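Local coordinates for core protein VP7 (Bluetongue virus, PDB 1BVP) that forms trimers that assemble as 260 capsomers on the VP3 scaffold of the viral core and probably takes part in binding host cell surface receptors, at residues V270-R282 and G337-V349. Residues are numbered along the deposited sequence; the frame is centred on the assembly and turned at random.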
loop_
_atom_site.group_PDB
_atom_site.type_symbol
_atom_site.label_atom_id
_atom_site.label_comp_id
_atom_site.label_asym_id
_atom_site.label_seq_id
_atom_site.Cartn_x
_atom_site.Cartn_y
_atom_site.Cartn_z
ATOM N N VAL A 270 2.296 15.990 0.003
ATOM C CA VAL A 270 1.620 17.242 -0.385
ATOM C C VAL A 270 0.808 17.860 0.757
ATOM O O VAL A 270 0.824 19.068 0.952
ATOM C CB VAL A 270 0.616 16.991 -1.534
ATOM C CG1 VAL A 270 -0.264 18.202 -1.739
ATOM C CG2 VAL A 270 1.338 16.563 -2.812
ATOM N N TYR A 271 0.072 17.035 1.498
ATOM C CA TYR A 271 -0.762 17.558 2.575
ATOM C C TYR A 271 -0.089 17.760 3.910
ATOM O O TYR A 271 -0.721 18.211 4.850
ATOM C CB TYR A 271 -2.051 16.758 2.707
ATOM C CG TYR A 271 -2.995 16.936 1.531
ATOM C CD1 TYR A 271 -3.776 18.078 1.409
ATOM C CD2 TYR A 271 -3.083 15.978 0.516
ATOM C CE1 TYR A 271 -4.626 18.281 0.300
ATOM C CE2 TYR A 271 -3.933 16.171 -0.601
ATOM C CZ TYR A 271 -4.693 17.325 -0.689
ATOM O OH TYR A 271 -5.533 17.518 -1.768
ATOM N N SER A 272 1.193 17.441 4.008
ATOM C CA SER A 272 1.910 17.686 5.251
ATOM C C SER A 272 2.003 19.187 5.450
ATOM O O SER A 272 1.993 20.000 4.495
ATOM C CB SER A 272 3.294 17.092 5.228
ATOM O OG SER A 272 3.162 15.704 5.274
ATOM N N PHE A 273 2.131 19.538 6.712
ATOM C CA PHE A 273 2.161 20.919 7.117
ATOM C C PHE A 273 3.415 21.685 6.714
ATOM O O PHE A 273 3.308 22.703 6.016
ATOM C CB PHE A 273 1.948 20.968 8.634
ATOM C CG PHE A 273 1.965 22.355 9.205
ATOM C CD1 PHE A 273 1.023 23.314 8.779
ATOM C CD2 PHE A 273 2.918 22.708 10.167
ATOM C CE1 PHE A 273 1.025 24.618 9.305
ATOM C CE2 PHE A 273 2.942 24.010 10.706
ATOM C CZ PHE A 273 1.981 24.966 10.268
ATOM N N ARG A 274 4.577 21.187 7.179
ATOM C CA ARG A 274 5.910 21.795 6.964
ATOM C C ARG A 274 6.003 23.081 7.807
ATOM O O ARG A 274 6.657 23.110 8.862
ATOM C CB ARG A 274 6.172 22.042 5.466
ATOM C CG ARG A 274 6.702 20.785 4.838
ATOM C CD ARG A 274 6.743 20.830 3.356
ATOM N NE ARG A 274 7.673 19.821 2.857
ATOM C CZ ARG A 274 7.319 18.609 2.464
ATOM N NH1 ARG A 274 6.034 18.274 2.499
ATOM N NH2 ARG A 274 8.258 17.717 2.131
ATOM N N ASP A 275 5.283 24.109 7.377
ATOM C CA ASP A 275 5.219 25.357 8.113
ATOM C C ASP A 275 4.065 26.141 7.510
ATOM O O ASP A 275 3.451 25.713 6.494
ATOM C CB ASP A 275 6.538 26.151 8.051
ATOM C CG ASP A 275 6.984 26.502 6.612
ATOM O OD1 ASP A 275 6.170 26.895 5.739
ATOM O OD2 ASP A 275 8.192 26.397 6.360
ATOM N N HIS A 276 3.833 27.326 8.054
ATOM C CA HIS A 276 2.724 28.139 7.579
ATOM C C HIS A 276 2.768 28.579 6.155
ATOM O O HIS A 276 1.723 28.722 5.523
ATOM C CB HIS A 276 2.514 29.345 8.473
ATOM C CG HIS A 276 2.118 28.980 9.868
ATOM N ND1 HIS A 276 3.042 28.798 10.879
ATOM C CD2 HIS A 276 0.906 28.685 10.402
ATOM C CE1 HIS A 276 2.415 28.402 11.975
ATOM N NE2 HIS A 276 1.122 28.325 11.712
ATOM N N THR A 277 3.970 28.789 5.638
ATOM C CA THR A 277 4.114 29.227 4.261
ATOM C C THR A 277 3.766 28.086 3.302
ATOM O O THR A 277 2.950 28.251 2.374
ATOM C CB THR A 277 5.530 29.791 4.040
ATOM O OG1 THR A 277 5.725 30.904 4.928
ATOM C CG2 THR A 277 5.711 30.258 2.602
ATOM N N TRP A 278 4.304 26.901 3.563
ATOM C CA TRP A 278 4.008 25.792 2.689
ATOM C C TRP A 278 2.514 25.487 2.756
ATOM O O TRP A 278 1.839 25.237 1.744
ATOM C CB TRP A 278 4.794 24.578 3.115
ATOM C CG TRP A 278 4.332 23.388 2.378
ATOM C CD1 TRP A 278 3.580 22.352 2.862
ATOM C CD2 TRP A 278 4.476 23.167 0.986
ATOM N NE1 TRP A 278 3.228 21.510 1.842
ATOM C CE2 TRP A 278 3.763 21.987 0.675
ATOM C CE3 TRP A 278 5.131 23.864 -0.040
ATOM C CZ2 TRP A 278 3.685 21.481 -0.622
ATOM C CZ3 TRP A 278 5.057 23.368 -1.334
ATOM C CH2 TRP A 278 4.336 22.181 -1.615
ATOM N N HIS A 279 2.013 25.476 3.979
ATOM C CA HIS A 279 0.623 25.220 4.205
ATOM C C HIS A 279 -0.237 26.238 3.422
ATOM O O HIS A 279 -1.158 25.865 2.663
ATOM C CB HIS A 279 0.384 25.251 5.707
ATOM C CG HIS A 279 -0.990 24.811 6.089
ATOM N ND1 HIS A 279 -1.471 23.556 5.792
ATOM C CD2 HIS A 279 -2.027 25.498 6.630
ATOM C CE1 HIS A 279 -2.749 23.495 6.118
ATOM N NE2 HIS A 279 -3.108 24.660 6.629
ATOM N N GLY A 280 0.114 27.519 3.527
ATOM C CA GLY A 280 -0.614 28.551 2.791
ATOM C C GLY A 280 -0.503 28.411 1.274
ATOM O O GLY A 280 -1.500 28.521 0.542
ATOM N N LEU A 281 0.717 28.172 0.799
ATOM C CA LEU A 281 1.010 28.024 -0.628
ATOM C C LEU A 281 0.283 26.817 -1.215
ATOM O O LEU A 281 -0.352 26.911 -2.282
ATOM C CB LEU A 281 2.515 27.816 -0.794
ATOM C CG LEU A 281 3.388 28.265 -1.982
ATOM C CD1 LEU A 281 4.307 27.113 -2.327
ATOM C CD2 LEU A 281 2.605 28.688 -3.181
ATOM N N ARG A 282 0.415 25.673 -0.541
ATOM C CA ARG A 282 -0.238 24.447 -0.995
ATOM C C ARG A 282 -1.747 24.675 -1.081
ATOM O O ARG A 282 -2.385 24.362 -2.092
ATOM C CB ARG A 282 0.070 23.272 -0.072
ATOM C CG ARG A 282 -0.570 21.986 -0.599
ATOM C CD ARG A 282 -1.550 21.400 0.405
ATOM N NE ARG A 282 -0.930 21.153 1.711
ATOM C CZ ARG A 282 -1.236 21.819 2.824
ATOM N NH1 ARG A 282 -2.167 22.771 2.796
ATOM N NH2 ARG A 282 -0.570 21.575 3.950
ATOM N N GLY A 337 7.724 29.413 16.358
ATOM C CA GLY A 337 7.783 28.043 16.843
ATOM C C GLY A 337 8.453 27.698 18.158
ATOM O O GLY A 337 8.059 28.219 19.192
ATOM N N PRO A 338 9.447 26.787 18.159
ATOM C CA PRO A 338 9.949 26.091 16.964
ATOM C C PRO A 338 9.020 25.121 16.162
ATOM O O PRO A 338 9.542 24.319 15.366
ATOM C CB PRO A 338 11.230 25.398 17.481
ATOM C CG PRO A 338 10.918 25.148 18.942
ATOM C CD PRO A 338 10.260 26.451 19.347
ATOM N N LEU A 339 7.688 25.222 16.325
ATOM C CA LEU A 339 6.714 24.384 15.595
ATOM C C LEU A 339 6.506 23.013 16.214
ATOM O O LEU A 339 7.426 22.197 16.358
ATOM C CB LEU A 339 7.065 24.243 14.119
ATOM C CG LEU A 339 6.434 25.115 13.025
ATOM C CD1 LEU A 339 5.917 26.434 13.541
ATOM C CD2 LEU A 339 7.466 25.319 11.918
ATOM N N THR A 340 5.249 22.747 16.529
ATOM C CA THR A 340 4.873 21.525 17.205
ATOM C C THR A 340 3.675 20.898 16.535
ATOM O O THR A 340 3.019 21.517 15.669
ATOM C CB THR A 340 4.485 21.853 18.657
ATOM O OG1 THR A 340 3.427 22.838 18.661
ATOM C CG2 THR A 340 5.693 22.407 19.406
ATOM N N ARG A 341 3.345 19.695 16.988
ATOM C CA ARG A 341 2.206 19.007 16.418
ATOM C C ARG A 341 0.925 19.796 16.688
ATOM O O ARG A 341 0.067 19.928 15.811
ATOM C CB ARG A 341 2.124 17.613 16.989
ATOM C CG ARG A 341 0.987 16.816 16.454
ATOM C CD ARG A 341 1.060 15.389 16.970
ATOM N NE ARG A 341 -0.176 14.642 16.742
ATOM C CZ ARG A 341 -0.229 13.314 16.705
ATOM N NH1 ARG A 341 0.898 12.605 16.877
ATOM N NH2 ARG A 341 -1.398 12.694 16.526
ATOM N N ALA A 342 0.847 20.404 17.871
ATOM C CA ALA A 342 -0.326 21.194 18.269
ATOM C C ALA A 342 -0.544 22.382 17.331
ATOM O O ALA A 342 -1.664 22.664 16.878
ATOM C CB ALA A 342 -0.157 21.666 19.705
ATOM N N ILE A 343 0.549 23.057 17.019
ATOM C CA ILE A 343 0.508 24.198 16.119
ATOM C C ILE A 343 0.136 23.769 14.686
ATOM O O ILE A 343 -0.643 24.455 14.003
ATOM C CB ILE A 343 1.863 24.927 16.136
ATOM C CG1 ILE A 343 2.110 25.535 17.520
ATOM C CG2 ILE A 343 1.887 25.993 15.076
ATOM C CD1 ILE A 343 3.485 26.145 17.685
ATOM N N ALA A 344 0.709 22.647 14.243
ATOM C CA ALA A 344 0.433 22.108 12.922
ATOM C C ALA A 344 -1.057 21.783 12.817
ATOM O O ALA A 344 -1.734 22.237 11.879
ATOM C CB ALA A 344 1.274 20.840 12.666
ATOM N N ARG A 345 -1.562 21.024 13.793
ATOM C CA ARG A 345 -2.964 20.614 13.820
ATOM C C ARG A 345 -3.927 21.795 13.760
ATOM O O ARG A 345 -4.931 21.751 13.042
ATOM C CB ARG A 345 -3.249 19.762 15.057
ATOM C CG ARG A 345 -4.716 19.727 15.457
ATOM C CD ARG A 345 -5.246 18.308 15.549
ATOM N NE ARG A 345 -6.708 18.258 15.711
ATOM C CZ ARG A 345 -7.606 18.853 14.903
ATOM N NH1 ARG A 345 -7.241 19.592 13.837
ATOM N NH2 ARG A 345 -8.906 18.651 15.126
ATOM N N ALA A 346 -3.598 22.866 14.475
ATOM C CA ALA A 346 -4.449 24.049 14.505
ATOM C C ALA A 346 -4.567 24.770 13.177
ATOM O O ALA A 346 -5.499 25.547 12.961
ATOM C CB ALA A 346 -3.935 25.000 15.533
ATOM N N ALA A 347 -3.594 24.553 12.302
ATOM C CA ALA A 347 -3.569 25.228 11.017
ATOM C C ALA A 347 -4.538 24.667 10.019
ATOM O O ALA A 347 -4.819 25.322 9.007
ATOM C CB ALA A 347 -2.192 25.203 10.459
ATOM N N TYR A 348 -5.076 23.480 10.311
ATOM C CA TYR A 348 -6.012 22.819 9.407
ATOM C C TYR A 348 -7.459 23.208 9.657
ATOM O O TYR A 348 -8.385 22.389 9.548
ATOM C CB TYR A 348 -5.819 21.314 9.486
ATOM C CG TYR A 348 -4.541 20.870 8.835
ATOM C CD1 TYR A 348 -3.306 21.022 9.491
ATOM C CD2 TYR A 348 -4.556 20.311 7.550
ATOM C CE1 TYR A 348 -2.109 20.622 8.884
ATOM C CE2 TYR A 348 -3.379 19.912 6.924
ATOM C CZ TYR A 348 -2.161 20.069 7.602
ATOM O OH TYR A 348 -1.013 19.643 7.008
ATOM N N VAL A 349 -7.629 24.514 9.874
ATOM C CA VAL A 349 -8.909 25.139 10.165
ATOM C C VAL A 349 -9.387 24.621 11.539
ATOM O O VAL A 349 -9.851 25.479 12.314
ATOM C CB VAL A 349 -9.928 24.934 8.983
ATOM C CG1 VAL A 349 -11.384 25.133 9.442
ATOM C CG2 VAL A 349 -9.583 25.908 7.844
ATOM O OXT VAL A 349 -9.186 23.422 11.891
#
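Phe273 and Ala344 bring the two backbones together, their CA atoms 6.2 Å apart, where the turn between helices 263-271 and 276-286 meets the short C-terminal helix 341-346. Helices 276-286 and 341-346 each have an N-cap, Asp275 OD1 accepting from Trp278 N and Thr340 OG1, weakly, from Ile343 N. The contact illustrates how a C-terminal segment is held to an interhelical turn by apolar packing around Phe273 and by polar bonds from Tyr348 and His279. Ala344 CA lies over one face of the Phe273 ring, which a trans chi1 of 180° sends out from the turn, in a CH-pi contact; Ala347 CB touches Phe273 CE1 at 3.5 Å, and Leu339 CG sits at the ring edge. His276 lays its own ring over Phe273 CZ and meets Ile343 CG2 with its edge. Tyr348 OH donates to Tyr271 O at 2.6 Å, in the carbonyl plane. Over the centre of the Tyr348 ring stands His279 CE1, an edge-to-face pair with planes at 51°, while His279 NE2 bonds weakly to Ala347 O. Arg282 NH2 donates to His279 ND1 (2.9 Å), helping to set the turn of that ring; Arg282 also bonds through NE to Val270 O in helix 263-271 and through NH2 to Ser272 O. Trp278 and Arg274 pack on helix 304-323, and helix 341-346 faces the second subunit, Arg341 forming a salt bridge with its Asp254.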